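Local coordinates for putative uncharacterized protein PH0242 (Pyrococcus horikoshii, PDB 3VU1), which forms the C-terminal globular domain of an archaeal oligosaccharyltransferase of the AglB family, a strand-rich module that carries a bound calcium ion, at residues 254-260 with 277-283; 140-145 with 156-160; 351-357 with 372-378; 101-105 with 411-415. Residue numbers count along the deposited sequence, not the author numbering.

Contact 4 ties helix 97-103 to strand 412-431, closing a loop of 305 residues in which the other three are nested, in the order contact 2, contact 1, contact 3. Contact 2 is a hairpin in the Insert domain; contact 1 belongs to a four-stranded antiparallel sheet in the Peripheral 1 domain; contact 3 lies in the Peripheral 2 domain, and its large antiparallel sheet also includes the strand of contact 4. None touches another: centres of contacts 2 and 4 are 29 Å apart, those of contacts 2 and 3 are 59 Å apart on opposite sides of the chain's centre. Contacts 1 to 3 are local antiparallel pairings; contact 4 joins an early helix end to that sheet.

Contact 1: 254-260 with 277-283; sequences AIYKIED and HTLRLYI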
loop_
_atom_site.group_PDB
_atom_site.type_symbol
_atom_site.label_atom_id
_atom_site.label_comp_id
_atom_site.label_asym_id
_atom_site.label_seq_id
_atom_site.Cartn_x
_atom_site.Cartn_y
_atom_site.Cartn_z
ATOM N N ALA A 254 -8.779 -5.501 5.829
ATOM C CA ALA A 254 -8.179 -5.756 7.119
ATOM C C ALA A 254 -9.022 -5.202 8.272
ATOM O O ALA A 254 -9.890 -4.315 8.085
ATOM C CB ALA A 254 -6.787 -5.167 7.165
ATOM N N ILE A 255 -8.744 -5.738 9.458
ATOM C CA ILE A 255 -9.377 -5.296 10.680
ATOM C C ILE A 255 -8.320 -4.549 11.475
ATOM O O ILE A 255 -7.268 -5.107 11.784
ATOM C CB ILE A 255 -9.923 -6.497 11.485
ATOM C CG1 ILE A 255 -11.117 -7.091 10.752
ATOM C CG2 ILE A 255 -10.255 -6.070 12.911
ATOM C CD1 ILE A 255 -11.586 -8.427 11.275
ATOM N N TYR A 256 -8.603 -3.294 11.803
ATOM C CA TYR A 256 -7.646 -2.512 12.551
ATOM C C TYR A 256 -7.876 -2.423 14.054
ATOM O O TYR A 256 -7.050 -1.847 14.756
ATOM C CB TYR A 256 -7.492 -1.110 11.955
ATOM C CG TYR A 256 -8.694 -0.200 11.992
ATOM C CD1 TYR A 256 -8.789 0.817 12.943
ATOM C CD2 TYR A 256 -9.725 -0.323 11.058
ATOM C CE1 TYR A 256 -9.876 1.679 12.965
ATOM C CE2 TYR A 256 -10.820 0.533 11.071
ATOM C CZ TYR A 256 -10.875 1.538 12.015
ATOM O OH TYR A 256 -11.942 2.384 12.044
ATOM N N LYS A 257 -8.981 -2.980 14.542
ATOM C CA LYS A 257 -9.390 -2.846 15.950
ATOM C C LYS A 257 -10.509 -3.840 16.143
ATOM O O LYS A 257 -11.410 -3.934 15.294
ATOM C CB LYS A 257 -9.895 -1.430 16.204
ATOM C CG LYS A 257 -10.169 -1.023 17.645
ATOM C CD LYS A 257 -10.886 0.326 17.610
ATOM C CE LYS A 257 -10.957 1.030 18.951
ATOM N NZ LYS A 257 -9.884 2.049 19.126
ATOM N N ILE A 258 -10.411 -4.641 17.197
ATOM C CA ILE A 258 -11.485 -5.549 17.593
ATOM C C ILE A 258 -11.956 -5.154 19.006
ATOM O O ILE A 258 -11.117 -4.854 19.893
ATOM C CB ILE A 258 -10.991 -6.988 17.675
ATOM C CG1 ILE A 258 -10.392 -7.435 16.347
ATOM C CG2 ILE A 258 -12.114 -7.915 18.141
ATOM C CD1 ILE A 258 -10.069 -8.924 16.301
ATOM N N GLU A 259 -13.275 -5.141 19.226
ATOM C CA GLU A 259 -13.801 -4.981 20.600
ATOM C C GLU A 259 -14.590 -6.205 21.054
ATOM O O GLU A 259 -15.362 -6.770 20.299
ATOM C CB GLU A 259 -14.643 -3.722 20.745
ATOM C CG GLU A 259 -13.846 -2.448 20.903
ATOM C CD GLU A 259 -14.686 -1.195 20.665
ATOM O OE1 GLU A 259 -14.360 -0.152 21.262
ATOM O OE2 GLU A 259 -15.682 -1.229 19.899
ATOM N N ASP A 260 -14.343 -6.651 22.276
ATOM C CA ASP A 260 -15.088 -7.787 22.855
ATOM C C ASP A 260 -16.168 -7.168 23.753
ATOM O O ASP A 260 -15.880 -6.204 24.497
ATOM C CB ASP A 260 -14.132 -8.645 23.691
ATOM C CG ASP A 260 -14.614 -10.067 23.900
ATOM O OD1 ASP A 260 -15.658 -10.447 23.316
ATOM O OD2 ASP A 260 -13.917 -10.826 24.638
ATOM N N HIS A 277 -18.114 -15.167 22.034
ATOM C CA HIS A 277 -17.804 -13.760 22.062
ATOM C C HIS A 277 -18.766 -12.994 21.210
ATOM O O HIS A 277 -19.308 -13.500 20.216
ATOM C CB HIS A 277 -16.399 -13.517 21.518
ATOM C CG HIS A 277 -15.284 -14.023 22.397
ATOM N ND1 HIS A 277 -14.662 -13.223 23.313
ATOM C CD2 HIS A 277 -14.629 -15.267 22.436
ATOM C CE1 HIS A 277 -13.657 -13.923 23.914
ATOM N NE2 HIS A 277 -13.639 -15.174 23.378
ATOM N N THR A 278 -18.978 -11.745 21.575
ATOM C CA THR A 278 -19.611 -10.828 20.673
ATOM C C THR A 278 -18.562 -9.780 20.371
ATOM O O THR A 278 -18.026 -9.135 21.280
ATOM C CB THR A 278 -20.895 -10.243 21.272
ATOM O OG1 THR A 278 -21.895 -11.256 21.223
ATOM C CG2 THR A 278 -21.408 -9.062 20.458
ATOM N N LEU A 279 -18.253 -9.635 19.089
ATOM C CA LEU A 279 -17.123 -8.826 18.656
ATOM C C LEU A 279 -17.593 -7.723 17.733
ATOM O O LEU A 279 -18.532 -7.912 16.933
ATOM C CB LEU A 279 -16.102 -9.707 17.932
ATOM C CG LEU A 279 -15.541 -10.924 18.665
ATOM C CD1 LEU A 279 -14.703 -11.747 17.703
ATOM C CD2 LEU A 279 -14.715 -10.496 19.875
ATOM N N ARG A 280 -16.957 -6.566 17.863
ATOM C CA ARG A 280 -17.125 -5.492 16.927
ATOM C C ARG A 280 -15.830 -5.389 16.136
ATOM O O ARG A 280 -14.778 -5.078 16.719
ATOM C CB ARG A 280 -17.436 -4.173 17.638
ATOM C CG ARG A 280 -17.988 -3.115 16.678
ATOM C CD ARG A 280 -17.948 -1.724 17.273
ATOM N NE ARG A 280 -19.178 -1.413 17.991
ATOM C CZ ARG A 280 -19.233 -0.699 19.115
ATOM N NH1 ARG A 280 -18.142 -0.214 19.708
ATOM N NH2 ARG A 280 -20.400 -0.480 19.663
ATOM N N LEU A 281 -15.903 -5.686 14.832
ATOM C CA LEU A 281 -14.751 -5.602 13.920
ATOM C C LEU A 281 -14.692 -4.283 13.128
ATOM O O LEU A 281 -15.621 -3.920 12.379
ATOM C CB LEU A 281 -14.774 -6.807 12.992
ATOM C CG LEU A 281 -15.174 -8.089 13.743
ATOM C CD1 LEU A 281 -15.318 -9.254 12.782
ATOM C CD2 LEU A 281 -14.194 -8.458 14.850
ATOM N N TYR A 282 -13.612 -3.544 13.316
ATOM C CA TYR A 282 -13.420 -2.275 12.612
ATOM C C TYR A 282 -12.611 -2.552 11.354
ATOM O O TYR A 282 -11.450 -2.945 11.419
ATOM C CB TYR A 282 -12.692 -1.272 13.485
ATOM C CG TYR A 282 -13.503 -0.747 14.636
ATOM C CD1 TYR A 282 -13.747 -1.549 15.765
ATOM C CD2 TYR A 282 -14.016 0.560 14.621
ATOM C CE1 TYR A 282 -14.484 -1.068 16.834
ATOM C CE2 TYR A 282 -14.756 1.054 15.693
ATOM C CZ TYR A 282 -14.986 0.235 16.791
ATOM O OH TYR A 282 -15.703 0.698 17.861
ATOM N N ILE A 283 -13.244 -2.353 10.210
ATOM C CA ILE A 283 -12.702 -2.809 8.942
ATOM C C ILE A 283 -12.078 -1.672 8.144
ATOM O O ILE A 283 -12.653 -0.584 8.012
ATOM C CB ILE A 283 -13.786 -3.536 8.138
ATOM C CG1 ILE A 283 -14.041 -4.888 8.821
ATOM C CG2 ILE A 283 -13.380 -3.669 6.674
ATOM C CD1 ILE A 283 -15.101 -5.773 8.191
#
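Glu259 OE2 takes two donors at once, in a salt bridge with Arg280 NH1 at 2.7 Å and a hydrogen bond from Tyr282 OH at 2.8 Å. Glu259 and Arg280 pair through the backbone too, Glu259 N to Arg280 O and Arg280 N to Glu259 O, both 2.9 Å. At the far end His277 ND1 points into the carboxylate of Asp260, 2.9 Å from Asp260 OD1 and 2.8 Å from Asp260 OD2, while His277 NE2 is held by the Ser273 backbone. Tyr256 N donates to Tyr282 O (2.9 Å) and Lys257 O accepts from Tyr282 N (3.0 Å), so two residues face one, as in a beta bulge. Tyr282 also packs its CB over the Tyr256 ring, 3.8 Å from the centroid, and receives Lys257 CD on its own ring face. On the other side of the sheet Ile255, Ile258, Leu279, Leu281 and Ile283 form an apolar layer, partly covered by strand 464-487. These are the middle strands of the four-stranded antiparallel sheet of the Peripheral 1 domain.

Contact 2: 140-145 with 156-160; sequences ARIVIK and AVNIG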
loop_
_atom_site.group_PDB
_atom_site.type_symbol
_atom_site.label_atom_id
_atom_site.label_comp_id
_atom_site.label_asym_id
_atom_site.label_seq_id
_atom_site.Cartn_x
_atom_site.Cartn_y
_atom_site.Cartn_z
ATOM N N ALA A 140 23.821 18.871 4.721
ATOM C CA ALA A 140 22.849 19.949 4.470
ATOM C C ALA A 140 23.023 21.118 5.428
ATOM O O ALA A 140 22.289 22.094 5.338
ATOM C CB ALA A 140 21.428 19.416 4.562
ATOM N N ARG A 141 23.985 21.006 6.353
ATOM C CA ARG A 141 24.288 22.036 7.372
ATOM C C ARG A 141 23.084 22.341 8.232
ATOM O O ARG A 141 22.736 23.506 8.436
ATOM C CB ARG A 141 24.835 23.328 6.744
ATOM C CG ARG A 141 26.225 23.172 6.142
ATOM C CD ARG A 141 26.706 24.454 5.486
ATOM N NE ARG A 141 27.703 24.169 4.450
ATOM C CZ ARG A 141 27.472 24.197 3.136
ATOM N NH1 ARG A 141 26.270 24.512 2.656
ATOM N NH2 ARG A 141 28.457 23.916 2.290
ATOM N N ILE A 142 22.446 21.285 8.728
ATOM C CA ILE A 142 21.217 21.430 9.494
ATOM C C ILE A 142 21.397 20.940 10.913
ATOM O O ILE A 142 22.013 19.887 11.142
ATOM C CB ILE A 142 20.014 20.697 8.822
ATOM C CG1 ILE A 142 19.654 21.384 7.503
ATOM C CG2 ILE A 142 18.805 20.672 9.742
ATOM C CD1 ILE A 142 18.235 21.168 7.042
ATOM N N VAL A 143 20.852 21.708 11.857
ATOM C CA VAL A 143 20.794 21.297 13.256
ATOM C C VAL A 143 19.422 21.624 13.791
ATOM O O VAL A 143 19.038 22.795 13.833
ATOM C CB VAL A 143 21.857 21.987 14.154
ATOM C CG1 VAL A 143 21.666 21.578 15.609
ATOM C CG2 VAL A 143 23.271 21.639 13.715
ATOM N N ILE A 144 18.685 20.592 14.195
ATOM C CA ILE A 144 17.385 20.790 14.823
ATOM C C ILE A 144 17.517 20.563 16.328
ATOM O O ILE A 144 18.098 19.560 16.774
ATOM C CB ILE A 144 16.315 19.844 14.250
ATOM C CG1 ILE A 144 16.157 20.038 12.736
ATOM C CG2 ILE A 144 14.983 20.068 14.944
ATOM C CD1 ILE A 144 15.565 18.819 12.049
ATOM N N LYS A 145 16.990 21.503 17.106
ATOM C CA LYS A 145 17.044 21.422 18.567
ATOM C C LYS A 145 15.789 21.981 19.216
ATOM O O LYS A 145 15.069 22.784 18.612
ATOM C CB LYS A 145 18.300 22.120 19.114
ATOM C CG LYS A 145 18.352 23.616 18.891
ATOM C CD LYS A 145 19.725 24.044 18.387
ATOM C CE LYS A 145 20.803 24.066 19.464
ATOM N NZ LYS A 145 22.165 24.125 18.846
ATOM N N ALA A 156 13.647 24.760 16.873
ATOM C CA ALA A 156 14.485 25.598 16.032
ATOM C C ALA A 156 15.239 24.751 15.007
ATOM O O ALA A 156 15.951 23.812 15.359
ATOM C CB ALA A 156 15.459 26.404 16.881
ATOM N N VAL A 157 15.077 25.095 13.734
ATOM C CA VAL A 157 15.817 24.452 12.668
ATOM C C VAL A 157 16.798 25.482 12.163
ATOM O O VAL A 157 16.395 26.527 11.660
ATOM C CB VAL A 157 14.887 23.994 11.521
ATOM C CG1 VAL A 157 15.688 23.347 10.393
ATOM C CG2 VAL A 157 13.812 23.040 12.035
ATOM N N ASN A 158 18.088 25.193 12.326
ATOM C CA ASN A 158 19.155 26.073 11.845
ATOM C C ASN A 158 19.727 25.521 10.572
ATOM O O ASN A 158 20.161 24.354 10.517
ATOM C CB ASN A 158 20.271 26.225 12.882
ATOM C CG ASN A 158 19.755 26.685 14.231
ATOM O OD1 ASN A 158 19.982 26.031 15.245
ATOM N ND2 ASN A 158 19.037 27.802 14.250
ATOM N N ILE A 159 19.703 26.360 9.543
ATOM C CA ILE A 159 20.202 25.995 8.230
ATOM C C ILE A 159 21.204 27.062 7.869
ATOM O O ILE A 159 20.824 28.163 7.459
ATOM C CB ILE A 159 19.063 25.967 7.187
ATOM C CG1 ILE A 159 17.855 25.195 7.743
ATOM C CG2 ILE A 159 19.563 25.387 5.863
ATOM C CD1 ILE A 159 16.678 25.087 6.797
ATOM N N GLY A 160 22.484 26.748 8.039
ATOM C CA GLY A 160 23.529 27.776 8.001
ATOM C C GLY A 160 23.279 28.814 9.091
ATOM O O GLY A 160 22.951 28.476 10.238
#
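Four branched aliphatic side chains make the centre of this hairpin, all on one face of the sheet. Ile144 CG1 sits 3.9 Å from Val157 CG2, Ile142 CG2 is 4.2 Å from Val157 CG1, and Ile142 CD1 meets Ile159 CG1 at 4.1 Å, so the isoleucines and the valine interlock across the two strands. Strand 125-130 packs against Ile142 and Ile144, and Phe190 lies against Val157 and Ile159. Around this core the backbones join in close antiparallel register: Val143 with Asn158 and Lys145 with Ala156 are hydrogen-bonded pairs, with Val143 N to Asn158 O at 3.0 Å and Lys145 N to Ala156 O at 3.1 Å. Gly160 N adds a longer bond to Arg141 O, 3.3 Å, where both residues have positive phi. Arg141 and Ile142 both face Asn137 in a G1 beta bulge. On the other face lie Val143, Lys145, Ala156 and Asn158; Lys145 CD approaches Asn158 OD1 at 3.7 Å, and Asn158 ND2 is hydrogen-bonded to Glu163. One face of the hairpin is thus wholly aliphatic, its side chains turned into the Insert domain, while the other is mixed, with Lys145 and Asn158 beside Val143 and Ala156.

Contact 3: 351-357 with 372-378; sequences TGPVRVN and SGRLELK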
loop_
_atom_site.group_PDB
_atom_site.type_symbol
_atom_site.label_atom_id
_atom_site.label_comp_id
_atom_site.label_asym_id
_atom_site.label_seq_id
_atom_site.Cartn_x
_atom_site.Cartn_y
_atom_site.Cartn_z
ATOM N N THR A 351 3.305 -17.704 -16.042
ATOM C CA THR A 351 4.583 -18.414 -15.844
ATOM C C THR A 351 5.385 -18.664 -17.124
ATOM O O THR A 351 6.553 -19.068 -17.061
ATOM C CB THR A 351 4.420 -19.739 -15.085
ATOM O OG1 THR A 351 3.258 -20.425 -15.570
ATOM C CG2 THR A 351 4.303 -19.470 -13.589
ATOM N N GLY A 352 4.749 -18.439 -18.269
ATOM C CA GLY A 352 5.436 -18.454 -19.541
ATOM C C GLY A 352 4.866 -17.380 -20.437
ATOM O O GLY A 352 3.929 -16.679 -20.047
ATOM N N PRO A 353 5.400 -17.265 -21.665
ATOM C CA PRO A 353 4.952 -16.217 -22.585
ATOM C C PRO A 353 3.507 -16.435 -23.040
ATOM O O PRO A 353 3.009 -17.540 -23.010
ATOM C CB PRO A 353 5.923 -16.356 -23.759
ATOM C CG PRO A 353 6.282 -17.809 -23.764
ATOM C CD PRO A 353 6.285 -18.246 -22.325
ATOM N N VAL A 354 2.851 -15.375 -23.461
ATOM C CA VAL A 354 1.467 -15.442 -23.878
ATOM C C VAL A 354 1.394 -15.442 -25.413
ATOM O O VAL A 354 2.016 -14.592 -26.071
ATOM C CB VAL A 354 0.692 -14.220 -23.327
ATOM C CG1 VAL A 354 -0.781 -14.310 -23.662
ATOM C CG2 VAL A 354 0.872 -14.102 -21.824
ATOM N N ARG A 355 0.623 -16.374 -25.979
ATOM C CA ARG A 355 0.417 -16.422 -27.438
ATOM C C ARG A 355 -1.013 -16.137 -27.896
ATOM O O ARG A 355 -1.980 -16.661 -27.339
ATOM C CB ARG A 355 0.891 -17.760 -28.013
ATOM C CG ARG A 355 2.371 -18.015 -27.780
ATOM C CD ARG A 355 2.773 -19.481 -27.907
ATOM N NE ARG A 355 4.178 -19.561 -28.302
ATOM C CZ ARG A 355 5.201 -19.810 -27.487
ATOM N NH1 ARG A 355 5.020 -20.060 -26.177
ATOM N NH2 ARG A 355 6.422 -19.817 -28.011
ATOM N N VAL A 356 -1.133 -15.285 -28.905
ATOM C CA VAL A 356 -2.377 -15.152 -29.638
ATOM C C VAL A 356 -2.119 -15.678 -31.043
ATOM O O VAL A 356 -1.189 -15.200 -31.718
ATOM C CB VAL A 356 -2.859 -13.693 -29.740
ATOM C CG1 VAL A 356 -4.165 -13.636 -30.517
ATOM C CG2 VAL A 356 -3.013 -13.071 -28.363
ATOM N N ASN A 357 -2.941 -16.651 -31.467
ATOM C CA ASN A 357 -2.820 -17.311 -32.778
ATOM C C ASN A 357 -1.378 -17.721 -33.014
ATOM O O ASN A 357 -0.706 -17.154 -33.866
ATOM C CB ASN A 357 -3.273 -16.370 -33.900
ATOM C CG ASN A 357 -4.776 -16.139 -33.906
ATOM O OD1 ASN A 357 -5.560 -17.080 -33.754
ATOM N ND2 ASN A 357 -5.186 -14.881 -34.104
ATOM N N SER A 372 -9.074 -11.311 -33.012
ATOM C CA SER A 372 -9.690 -12.591 -32.647
ATOM C C SER A 372 -8.640 -13.676 -32.615
ATOM O O SER A 372 -7.583 -13.504 -33.224
ATOM C CB SER A 372 -10.776 -12.972 -33.645
ATOM O OG SER A 372 -11.825 -12.013 -33.637
ATOM N N GLY A 373 -8.907 -14.779 -31.900
ATOM C CA GLY A 373 -8.026 -15.969 -31.969
ATOM C C GLY A 373 -7.766 -16.899 -30.787
ATOM O O GLY A 373 -8.293 -16.723 -29.697
ATOM N N ARG A 374 -6.952 -17.919 -31.025
ATOM C CA ARG A 374 -6.549 -18.821 -29.974
ATOM C C ARG A 374 -5.520 -18.149 -29.085
ATOM O O ARG A 374 -4.497 -17.641 -29.562
ATOM C CB ARG A 374 -6.018 -20.128 -30.540
ATOM C CG ARG A 374 -7.081 -21.218 -30.603
ATOM C CD ARG A 374 -6.558 -22.478 -31.282
ATOM N NE ARG A 374 -5.215 -22.817 -30.810
ATOM C CZ ARG A 374 -4.938 -23.839 -30.008
ATOM N NH1 ARG A 374 -3.680 -24.057 -29.624
ATOM N NH2 ARG A 374 -5.915 -24.645 -29.599
ATOM N N LEU A 375 -5.830 -18.137 -27.788
ATOM C CA LEU A 375 -5.020 -17.491 -26.769
ATOM C C LEU A 375 -4.506 -18.574 -25.871
ATOM O O LEU A 375 -5.299 -19.389 -25.392
ATOM C CB LEU A 375 -5.890 -16.517 -25.976
ATOM C CG LEU A 375 -5.450 -15.970 -24.611
ATOM C CD1 LEU A 375 -4.297 -14.978 -24.743
ATOM C CD2 LEU A 375 -6.646 -15.339 -23.894
ATOM N N GLU A 376 -3.187 -18.593 -25.663
ATOM C CA GLU A 376 -2.527 -19.622 -24.850
ATOM C C GLU A 376 -1.756 -19.023 -23.673
ATOM O O GLU A 376 -0.794 -18.276 -23.861
ATOM C CB GLU A 376 -1.581 -20.471 -25.697
ATOM C CG GLU A 376 -2.252 -21.306 -26.785
ATOM C CD GLU A 376 -1.446 -21.335 -28.086
ATOM O OE1 GLU A 376 -0.320 -21.904 -28.100
ATOM O OE2 GLU A 376 -1.941 -20.766 -29.097
ATOM N N LEU A 377 -2.195 -19.362 -22.462
ATOM C CA LEU A 377 -1.616 -18.851 -21.225
ATOM C C LEU A 377 -1.139 -20.010 -20.397
ATOM O O LEU A 377 -1.751 -21.073 -20.395
ATOM C CB LEU A 377 -2.673 -18.156 -20.373
ATOM C CG LEU A 377 -3.511 -17.065 -20.994
ATOM C CD1 LEU A 377 -4.904 -17.067 -20.403
ATOM C CD2 LEU A 377 -2.835 -15.731 -20.772
ATOM N N LYS A 378 -0.058 -19.781 -19.673
ATOM C CA LYS A 378 0.348 -20.652 -18.604
ATOM C C LYS A 378 0.350 -19.785 -17.338
ATOM O O LYS A 378 1.018 -18.741 -17.269
ATOM C CB LYS A 378 1.723 -21.279 -18.902
ATOM C CG LYS A 378 1.672 -22.724 -19.399
ATOM C CD LYS A 378 2.389 -22.973 -20.740
ATOM C CE LYS A 378 3.848 -22.504 -20.793
ATOM N NZ LYS A 378 4.747 -23.154 -19.794
#
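Thr351 opens the pairing: its N donates to Lys378 O at 2.8 Å, and Thr351 OG1 adds a weak bond to Lys378 O at 3.3 Å. Gly352 and Pro353 then swing out of the pairing; a CB on Gly352 would crowd Lys378. Val354 lodges between two leucines, its CG1 3.7 Å from Leu375 CD1 and 3.8 Å from Leu377 CD2. Arg355 and Glu376 form a hydrogen-bonded pair, Arg355 N to Glu376 O at 3.2 Å and Glu376 N to Arg355 O at 2.8 Å. Val356 faces Leu375 as a non-hydrogen-bonded pair with CA atoms 4.5 Å apart. Asn357, at positive phi, ends the strand and binds with backbone and side chain alike: its N gives to Arg374 O (2.7 Å), Asn357 OD1 accepts from Arg374 N (3.2 Å), and Asn357 ND2 reaches Ser372 O (2.9 Å). A CB on Gly373 would hit that amide. Strands 336-356 and 372-381 are antiparallel neighbours in the large sheet, here in the Peripheral 2 domain, with strand 434-443 on the far side of 372-381.

Contact 4: 101-105 with 411-415; sequences SYLGG and ASFEP
A Schellman motif ends helix 97-103 and butts against the start of strand 412-431. Residues 101-103 are helical, Gly104 follows at -99/1, and Gly105 turns to phi/psi 81/15, its N donating to Tyr102 O at 3.0 Å. The strand is extended, with Phe413 at -124/122. Gly105 lies with its CA 4.6 Å from Glu414 CA and 3.1 Å from Phe413 O; a CB there would clash with that oxygen, so glycine suits both the turn and the fit. Tyr102 (chi1 t, chi2 54°) reaches across to the ring of Phe413 (chi1 m, chi2 -89°), Tyr102 CZ 4.0 Å from Phe413 CD2 and Tyr102 OH at the Phe413 ring edge, 3.2 Å from its CE2. Tyr112 stacks on the Tyr102 ring. Pro415 CD packs 3.6 Å from Gly104 O. Direct backbone bonds are replaced by two waters: one links Leu103 O (3.0 Å, weak) to Phe413 O (2.7 Å), and the other donates to Tyr102 O at 2.6 Å and accepts from Phe413 N at 3.1 Å.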
loop_
_atom_site.group_PDB
_atom_site.type_symbol
_atom_site.label_atom_id
_atom_site.label_comp_id
_atom_site.label_asym_id
_atom_site.label_seq_id
_atom_site.Cartn_x
_atom_site.Cartn_y
_atom_site.Cartn_z
ATOM N N SER A 101 6.932 12.750 -5.317
ATOM C CA SER A 101 5.889 13.730 -5.020
ATOM C C SER A 101 5.272 14.305 -6.293
ATOM O O SER A 101 4.025 14.421 -6.410
ATOM C CB SER A 101 6.416 14.855 -4.162
ATOM O OG SER A 101 6.866 14.343 -2.931
ATOM N N TYR A 102 6.140 14.658 -7.245
ATOM C CA TYR A 102 5.677 15.192 -8.528
ATOM C C TYR A 102 4.823 14.171 -9.237
ATOM O O TYR A 102 3.662 14.449 -9.541
ATOM C CB TYR A 102 6.821 15.672 -9.428
ATOM C CG TYR A 102 6.340 16.299 -10.727
ATOM C CD1 TYR A 102 5.429 17.349 -10.719
ATOM C CD2 TYR A 102 6.802 15.844 -11.962
ATOM C CE1 TYR A 102 4.995 17.922 -11.885
ATOM C CE2 TYR A 102 6.371 16.415 -13.140
ATOM C CZ TYR A 102 5.462 17.456 -13.094
ATOM O OH TYR A 102 5.020 18.051 -14.264
ATOM N N LEU A 103 5.378 12.986 -9.449
ATOM C CA LEU A 103 4.682 11.960 -10.188
ATOM C C LEU A 103 3.389 11.507 -9.531
ATOM O O LEU A 103 2.536 10.964 -10.222
ATOM C CB LEU A 103 5.587 10.775 -10.452
ATOM C CG LEU A 103 6.803 10.988 -11.368
ATOM C CD1 LEU A 103 7.733 9.792 -11.261
ATOM C CD2 LEU A 103 6.379 11.215 -12.818
ATOM N N GLY A 104 3.226 11.760 -8.228
ATOM C CA GLY A 104 2.020 11.354 -7.484
ATOM C C GLY A 104 1.025 12.488 -7.303
ATOM O O GLY A 104 -0.029 12.317 -6.667
ATOM N N GLY A 105 1.353 13.658 -7.847
ATOM C CA GLY A 105 0.420 14.780 -7.847
ATOM C C GLY A 105 0.386 15.556 -6.546
ATOM O O GLY A 105 -0.509 16.368 -6.337
ATOM N N ALA A 411 1.482 23.944 -12.645
ATOM C CA ALA A 411 0.621 22.785 -12.817
ATOM C C ALA A 411 1.058 21.651 -11.898
ATOM O O ALA A 411 2.252 21.420 -11.713
ATOM C CB ALA A 411 0.655 22.323 -14.268
ATOM N N SER A 412 0.093 20.959 -11.315
ATOM C CA SER A 412 0.361 19.632 -10.801
ATOM C C SER A 412 -0.488 18.671 -11.639
ATOM O O SER A 412 -1.417 19.102 -12.331
ATOM C CB SER A 412 0.061 19.546 -9.308
ATOM O OG SER A 412 -1.320 19.669 -9.101
ATOM N N PHE A 413 -0.149 17.388 -11.615
ATOM C CA PHE A 413 -0.902 16.390 -12.369
ATOM C C PHE A 413 -1.405 15.266 -11.457
ATOM O O PHE A 413 -0.619 14.603 -10.785
ATOM C CB PHE A 413 -0.030 15.840 -13.494
ATOM C CG PHE A 413 0.417 16.882 -14.467
ATOM C CD1 PHE A 413 -0.370 17.196 -15.583
ATOM C CD2 PHE A 413 1.615 17.582 -14.264
ATOM C CE1 PHE A 413 0.046 18.174 -16.494
ATOM C CE2 PHE A 413 2.024 18.569 -15.161
ATOM C CZ PHE A 413 1.242 18.861 -16.288
ATOM N N GLU A 414 -2.713 15.049 -11.416
ATOM C CA GLU A 414 -3.253 14.064 -10.494
ATOM C C GLU A 414 -3.430 12.719 -11.185
ATOM O O GLU A 414 -4.119 12.648 -12.187
ATOM C CB GLU A 414 -4.578 14.549 -9.949
ATOM C CG GLU A 414 -4.973 13.890 -8.645
ATOM C CD GLU A 414 -5.665 14.889 -7.750
ATOM O OE1 GLU A 414 -6.916 14.800 -7.605
ATOM O OE2 GLU A 414 -4.951 15.787 -7.228
ATOM N N PRO A 415 -2.772 11.652 -10.680
ATOM C CA PRO A 415 -2.927 10.342 -11.354
ATOM C C PRO A 415 -4.232 9.632 -11.061
ATOM O O PRO A 415 -4.741 9.755 -9.980
ATOM C CB PRO A 415 -1.753 9.514 -10.825
ATOM C CG PRO A 415 -1.221 10.268 -9.678
ATOM C CD PRO A 415 -1.556 11.705 -9.846
HETATM O O HOH W 1 2.278 16.679 -9.892
HETATM O O HOH W 2 1.372 13.172 -11.883
#